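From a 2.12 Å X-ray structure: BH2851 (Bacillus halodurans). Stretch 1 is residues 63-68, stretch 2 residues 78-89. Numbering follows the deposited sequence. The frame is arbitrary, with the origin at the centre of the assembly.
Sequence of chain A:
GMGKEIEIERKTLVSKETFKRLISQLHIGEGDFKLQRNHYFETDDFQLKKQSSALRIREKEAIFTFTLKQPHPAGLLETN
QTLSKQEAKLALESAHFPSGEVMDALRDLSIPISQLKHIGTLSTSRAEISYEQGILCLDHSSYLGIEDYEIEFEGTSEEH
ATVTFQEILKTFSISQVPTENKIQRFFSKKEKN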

# COMPACT_ATOMS: atom_id res chain seq x y z
N ILE A 63 -2.45 3.89 15.56
CA ILE A 63 -1.46 4.80 14.98
C ILE A 63 -1.88 5.18 13.55
O ILE A 63 -2.14 4.29 12.72
CB ILE A 63 -0.04 4.20 14.98
CG1 ILE A 63 0.47 4.08 16.42
CG2 ILE A 63 0.95 5.07 14.12
CD1 ILE A 63 1.68 3.23 16.57
N PHE A 64 -1.93 6.49 13.29
CA PHE A 64 -2.29 7.02 11.98
C PHE A 64 -1.06 7.54 11.26
O PHE A 64 -0.23 8.23 11.86
CB PHE A 64 -3.30 8.15 12.13
CG PHE A 64 -4.59 7.71 12.71
CD1 PHE A 64 -4.74 7.58 14.08
CD2 PHE A 64 -5.67 7.37 11.88
CE1 PHE A 64 -5.95 7.15 14.63
CE2 PHE A 64 -6.88 6.95 12.41
CZ PHE A 64 -7.02 6.83 13.78
N THR A 65 -0.95 7.20 9.97
CA THR A 65 0.19 7.60 9.15
C THR A 65 -0.29 8.17 7.80
O THR A 65 -0.98 7.48 7.04
CB THR A 65 1.15 6.42 8.89
OG1 THR A 65 1.50 5.81 10.15
CG2 THR A 65 2.42 6.88 8.17
N PHE A 66 0.06 9.43 7.55
CA PHE A 66 -0.24 10.10 6.28
C PHE A 66 0.87 9.77 5.31
O PHE A 66 2.03 9.99 5.61
CB PHE A 66 -0.32 11.63 6.54
CG PHE A 66 -1.00 12.44 5.43
CD1 PHE A 66 -2.02 11.90 4.63
CD2 PHE A 66 -0.74 13.83 5.33
CE1 PHE A 66 -2.68 12.68 3.69
CE2 PHE A 66 -1.41 14.62 4.39
CZ PHE A 66 -2.36 14.05 3.56
N THR A 67 0.51 9.22 4.14
CA THR A 67 1.54 8.72 3.18
C THR A 67 1.25 9.12 1.75
O THR A 67 0.15 8.89 1.23
CB THR A 67 1.68 7.17 3.27
OG1 THR A 67 2.21 6.82 4.54
CG2 THR A 67 2.61 6.63 2.17
N LEU A 68 2.25 9.73 1.12
CA LEU A 68 2.25 9.96 -0.32
C LEU A 68 3.23 8.97 -0.97
O LEU A 68 4.29 8.68 -0.40
CB LEU A 68 2.68 11.40 -0.63
CG LEU A 68 2.82 11.80 -2.11
CD1 LEU A 68 1.49 11.67 -2.86
CD2 LEU A 68 3.38 13.21 -2.24
N GLU A 78 8.36 7.16 -1.15
CA GLU A 78 7.31 7.15 -0.16
C GLU A 78 7.62 8.19 0.92
O GLU A 78 8.67 8.14 1.56
CB GLU A 78 7.20 5.76 0.47
CG GLU A 78 5.88 5.51 1.15
CD GLU A 78 5.83 4.15 1.83
OE1 GLU A 78 6.58 3.95 2.79
OE2 GLU A 78 5.00 3.32 1.44
N THR A 79 6.73 9.17 1.07
CA THR A 79 6.86 10.19 2.10
C THR A 79 5.82 9.94 3.18
O THR A 79 4.61 10.03 2.93
CB THR A 79 6.67 11.60 1.51
OG1 THR A 79 7.60 11.79 0.45
CG2 THR A 79 6.90 12.68 2.58
N ASN A 80 6.31 9.59 4.39
CA ASN A 80 5.44 9.23 5.51
C ASN A 80 5.41 10.34 6.57
O ASN A 80 6.44 10.98 6.85
CB ASN A 80 5.94 7.93 6.16
CG ASN A 80 5.90 6.75 5.20
OD1 ASN A 80 4.86 6.46 4.59
ND2 ASN A 80 7.01 6.03 5.10
N GLN A 81 4.24 10.54 7.18
CA GLN A 81 4.08 11.52 8.27
C GLN A 81 3.07 11.00 9.28
O GLN A 81 1.95 10.65 8.91
CB GLN A 81 3.63 12.86 7.71
CG GLN A 81 3.57 14.01 8.73
CD GLN A 81 3.00 15.28 8.12
OE1 GLN A 81 3.08 15.50 6.90
NE2 GLN A 81 2.39 16.11 8.96
N THR A 82 3.46 10.97 10.55
CA THR A 82 2.57 10.56 11.64
C THR A 82 1.52 11.63 11.89
O THR A 82 1.83 12.82 11.90
CB THR A 82 3.35 10.33 12.97
OG1 THR A 82 4.39 9.38 12.75
CG2 THR A 82 2.41 9.81 14.10
N LEU A 83 0.28 11.20 12.10
CA LEU A 83 -0.83 12.10 12.44
C LEU A 83 -1.44 11.69 13.75
O LEU A 83 -1.40 10.52 14.12
CB LEU A 83 -1.92 12.04 11.37
CG LEU A 83 -1.59 12.36 9.93
CD1 LEU A 83 -2.88 12.40 9.13
CD2 LEU A 83 -0.84 13.69 9.81
N SER A 84 -2.05 12.65 14.44
CA SER A 84 -2.89 12.34 15.59
C SER A 84 -4.26 11.93 15.09
O SER A 84 -4.59 12.15 13.91
CB SER A 84 -3.02 13.54 16.53
OG SER A 84 -3.59 14.65 15.86
N LYS A 85 -5.05 11.31 15.97
CA LYS A 85 -6.44 10.97 15.66
C LYS A 85 -7.24 12.23 15.22
O LYS A 85 -8.03 12.16 14.28
CB LYS A 85 -7.11 10.31 16.88
CG LYS A 85 -8.48 9.67 16.60
CD LYS A 85 -9.08 9.05 17.85
CE LYS A 85 -10.45 8.43 17.58
NZ LYS A 85 -11.08 7.88 18.83
N GLN A 86 -6.97 13.38 15.88
CA GLN A 86 -7.59 14.68 15.52
C GLN A 86 -7.30 15.05 14.07
O GLN A 86 -8.20 15.44 13.32
CB GLN A 86 -7.05 15.80 16.44
CG GLN A 86 -7.50 17.30 16.04
CD GLN A 86 -6.52 18.39 16.51
OE1 GLN A 86 -5.30 18.16 16.60
NE2 GLN A 86 -7.04 19.60 16.77
N GLU A 87 -6.01 15.02 13.71
CA GLU A 87 -5.56 15.39 12.37
C GLU A 87 -6.10 14.43 11.33
O GLU A 87 -6.57 14.85 10.28
CB GLU A 87 -4.03 15.44 12.31
CG GLU A 87 -3.42 16.57 13.15
CD GLU A 87 -1.90 16.59 13.10
OE1 GLU A 87 -1.27 15.52 13.12
OE2 GLU A 87 -1.33 17.71 13.10
N ALA A 88 -6.05 13.14 11.65
CA ALA A 88 -6.59 12.10 10.77
C ALA A 88 -8.10 12.28 10.54
O ALA A 88 -8.57 12.21 9.40
CB ALA A 88 -6.30 10.71 11.36
N LYS A 89 -8.83 12.54 11.62
CA LYS A 89 -10.28 12.72 11.55
C LYS A 89 -10.67 13.98 10.75
O LYS A 89 -11.59 13.93 9.92
CB LYS A 89 -10.88 12.77 12.96
CG LYS A 89 -12.40 12.65 13.00
CD LYS A 89 -12.90 12.04 14.33
CE LYS A 89 -12.89 13.03 15.46
NZ LYS A 89 -14.13 13.86 15.49
O HOH W 1 -0.89 8.29 15.47

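Residues 63-68 run antiparallel to a strand that includes residues 78-82, their N-to-C directions 147° apart and their axes approaching to 4.4 Å. After the second strand the chain turns at S84 into a helix, and this turn shapes the contact: one face of the strand pair is open to the helix, which closes over F64.

The backbone ladder is complete at L68 and F66, and its shortest bonds are between F66 and Q81. L68 and T79 exchange two bonds, L68 N to T79 O at 3.0 Å and T79 N to L68 O at 2.9 Å. F66 and Q81 do the same, with F66 N to Q81 O at 2.6 Å and Q81 N to F66 O at 2.8 Å. At F64 the ladder opens. L83 N still donates to F64 O, at 3.0 Å and almost perfectly straight, but the return bond is replaced by a water, which accepts from F64 N (3.0 Å) and donates to L83 O (2.7 Å). The water thus fills the gap where the strands begin to part.

F64, F66, L68, T79, Q81 and L83 share one face. Here the F64 ring is the main bump, and its hollow is formed by L83, the turn and the first helical residues. F64 CD2 meets A88 CB at 3.4 Å, the methyl pointing toward the strand, while on the same side of the ring F64 CE1 lies 4.0 Å from K85 CA. At the base of the ring, F64 CB and L83 CB are 4.2 Å apart. L83 also reaches diagonally to the next residue on this face, its CG packing 3.7 Å from F66 CB. The end of the F66 side chain leads away from the second stretch, yet Q81 OE1 lies at the edge of its ring, near the ring plane.

The far wall of this hollow begins at the start of the helix, which is capped by S84. Its OG accepts from E87 N at 3.3 Å, and S84 N donates in return to E87 OE1, also at 3.3 Å. The backbone bond from A88 N to S84 O (2.9 Å) ties A88 to the turn.

T65, T67, N80 and T82 occupy the opposite face, where the relief is lower and more polar. T67 OG1 donates to N80 OD1 at 2.7 Å, and N80 ND2 donates to E78 OE1 at 3.1 Å, so the amide links both neighbours. The methyls fit around this chain of bonds: T67 CG2 rests 3.6 Å from E78 CG, and T65 CG2 lies 4.2 Å from N80 CB.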